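Local structure of ferric vibriobactin ABC transporter, periplasmic ferric vibriobactin-binding protein (Vibrio cholerae, 3R5T) at residues P87-V92 / P112-D117. The protein binds iron-loaded vibriobactin in the periplasm and probably delivers it to an ABC transporter for iron uptake in Vibrio cholerae. Sequence-based numbering, arbitrary orientation.
Sequences PDLIVV and PTILVD. With MOH (methanol), chain D.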
loop_
_atom_site.group_PDB
_atom_site.type_symbol
_atom_site.label_atom_id
_atom_site.label_comp_id
_atom_site.label_asym_id
_atom_site.label_seq_id
_atom_site.Cartn_x
_atom_site.Cartn_y
_atom_site.Cartn_z
ATOM N N PRO A 87 -4.630 20.396 -14.086
ATOM C CA PRO A 87 -5.154 19.027 -14.087
ATOM C C PRO A 87 -6.644 19.012 -14.397
ATOM O O PRO A 87 -7.327 20.033 -14.269
ATOM C CB PRO A 87 -4.907 18.570 -12.651
ATOM C CG PRO A 87 -4.984 19.841 -11.850
ATOM C CD PRO A 87 -4.418 20.913 -12.720
ATOM N N ASP A 88 -7.151 17.857 -14.812
ATOM C CA ASP A 88 -8.591 17.671 -14.952
ATOM C C ASP A 88 -9.150 16.634 -13.974
ATOM O O ASP A 88 -10.335 16.292 -14.016
ATOM C CB ASP A 88 -8.987 17.343 -16.397
ATOM C CG ASP A 88 -8.275 16.118 -16.957
ATOM O OD1 ASP A 88 -7.584 15.391 -16.198
ATOM O OD2 ASP A 88 -8.436 15.880 -18.180
ATOM N N LEU A 89 -8.291 16.137 -13.093
ATOM C CA LEU A 89 -8.746 15.324 -11.971
ATOM C C LEU A 89 -7.685 15.435 -10.891
ATOM O O LEU A 89 -6.511 15.272 -11.175
ATOM C CB LEU A 89 -8.919 13.852 -12.366
ATOM C CG LEU A 89 -9.437 12.934 -11.248
ATOM C CD1 LEU A 89 -10.891 13.246 -10.897
ATOM C CD2 LEU A 89 -9.298 11.466 -11.632
ATOM N N ILE A 90 -8.115 15.668 -9.657
ATOM C CA ILE A 90 -7.204 15.718 -8.513
ATOM C C ILE A 90 -7.589 14.614 -7.536
ATOM O O ILE A 90 -8.761 14.493 -7.169
ATOM C CB ILE A 90 -7.266 17.103 -7.806
ATOM C CG1 ILE A 90 -6.812 18.204 -8.764
ATOM C CG2 ILE A 90 -6.385 17.124 -6.546
ATOM C CD1 ILE A 90 -7.156 19.613 -8.299
ATOM N N VAL A 91 -6.613 13.792 -7.137
ATOM C CA VAL A 91 -6.893 12.657 -6.263
ATOM C C VAL A 91 -6.351 12.875 -4.869
ATOM O O VAL A 91 -5.209 13.319 -4.707
ATOM C CB VAL A 91 -6.325 11.338 -6.830
ATOM C CG1 VAL A 91 -6.802 10.167 -5.990
ATOM C CG2 VAL A 91 -6.737 11.169 -8.293
ATOM N N VAL A 92 -7.200 12.610 -3.880
ATOM C CA VAL A 92 -6.903 12.863 -2.469
ATOM C C VAL A 92 -7.151 11.602 -1.655
ATOM O O VAL A 92 -8.077 10.859 -1.943
ATOM C CB VAL A 92 -7.806 14.011 -1.921
ATOM C CG1 VAL A 92 -7.489 14.329 -0.479
ATOM C CG2 VAL A 92 -7.673 15.283 -2.764
ATOM N N PRO A 112 -12.095 18.880 -10.856
ATOM C CA PRO A 112 -12.837 17.825 -10.157
ATOM C C PRO A 112 -11.901 17.072 -9.222
ATOM O O PRO A 112 -10.843 16.602 -9.645
ATOM C CB PRO A 112 -13.307 16.916 -11.294
ATOM C CG PRO A 112 -13.458 17.864 -12.472
ATOM C CD PRO A 112 -12.309 18.840 -12.318
ATOM N N THR A 113 -12.286 16.969 -7.959
ATOM C CA THR A 113 -11.434 16.388 -6.926
ATOM C C THR A 113 -12.139 15.201 -6.278
ATOM O O THR A 113 -13.286 15.316 -5.851
ATOM C CB THR A 113 -11.077 17.472 -5.880
ATOM O OG1 THR A 113 -10.351 18.510 -6.538
ATOM C CG2 THR A 113 -10.211 16.917 -4.757
ATOM N N ILE A 114 -11.450 14.063 -6.233
ATOM C CA ILE A 114 -12.009 12.844 -5.647
ATOM C C ILE A 114 -11.210 12.376 -4.430
ATOM O O ILE A 114 -10.020 12.690 -4.287
ATOM C CB ILE A 114 -12.150 11.710 -6.691
ATOM C CG1 ILE A 114 -10.771 11.237 -7.208
ATOM C CG2 ILE A 114 -13.108 12.156 -7.809
ATOM C CD1 ILE A 114 -10.851 9.929 -8.029
ATOM N N LEU A 115 -11.888 11.633 -3.561
ATOM C CA LEU A 115 -11.344 11.228 -2.268
ATOM C C LEU A 115 -11.519 9.713 -2.093
ATOM O O LEU A 115 -12.645 9.196 -2.138
ATOM C CB LEU A 115 -12.087 11.989 -1.168
ATOM C CG LEU A 115 -11.816 11.666 0.296
ATOM C CD1 LEU A 115 -10.369 11.966 0.656
ATOM C CD2 LEU A 115 -12.770 12.421 1.205
ATOM N N VAL A 116 -10.392 9.021 -1.890
ATOM C CA VAL A 116 -10.348 7.569 -1.759
ATOM C C VAL A 116 -9.609 7.193 -0.480
ATOM O O VAL A 116 -8.751 7.930 0.010
ATOM C CB VAL A 116 -9.662 6.900 -2.984
ATOM C CG1 VAL A 116 -10.465 7.181 -4.252
ATOM C CG2 VAL A 116 -8.209 7.381 -3.136
ATOM N N ASP A 117 -9.971 6.050 0.085
ATOM C CA ASP A 117 -9.302 5.539 1.268
ATOM C C ASP A 117 -8.564 4.269 0.888
ATOM O O ASP A 117 -9.186 3.257 0.538
ATOM C CB ASP A 117 -10.322 5.269 2.370
ATOM C CG ASP A 117 -9.670 4.903 3.696
ATOM O OD1 ASP A 117 -8.428 4.757 3.744
ATOM O OD2 ASP A 117 -10.423 4.766 4.682
HETATM C C MOH D . -12.966 4.974 -0.426
HETATM O O MOH D . -11.882 4.531 -1.238
#
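Ile90 and Ile114 carry the middle of a parallel strand pairing: Ile114 N donates to Ile90 O over 2.9 Å. Ile90 N reaches back to Pro112 O, Val92 N to Ile114 O and Val116 N to Val92 O, the staggered ladder of a parallel sheet. The bond from Val92 N to Ile114 O is the most bent of the four, with 142° at the hydrogen. Three acceptors also receive a weaker CA-H donor: Leu89 CA at Pro112 O, Thr113 CA at Ile90 O and Leu115 CA at Val92 O.

Packing is closest on the face of Ile90, Val92, Thr113 and Leu115. There Val92 CG2 meets Thr113 CG2 at 3.6 Å, and Leu115 CD1 leans over to Val92 CG1; Leu107 and Ile104 of helix 104-108 cover this side, completing a beta-alpha-beta unit. Thr113 OG1, anti to its carbonyl carbon (chi1 -62°), lies against Ile90 CB but hydrogen-bonds to Ala111 O. Opposite, under helix 123-134, the touches are looser: Val91 CG2 and Ile114 CG1 run side by side 4.2 Å apart. At the more open end, Pro112 CD lies 3.6 Å from Asp88 O, while the Asp88 carboxylate accepts from Lys24 N and Arg25 N. Past the ladder, Asp117 N binds a methanol, most likely a crystallisation additive, that Gln129 also holds. The pair illustrates divided labour in a parallel sheet: backbone bonds fix this edge strand's register, while aliphatic contacts join it to helices on both faces.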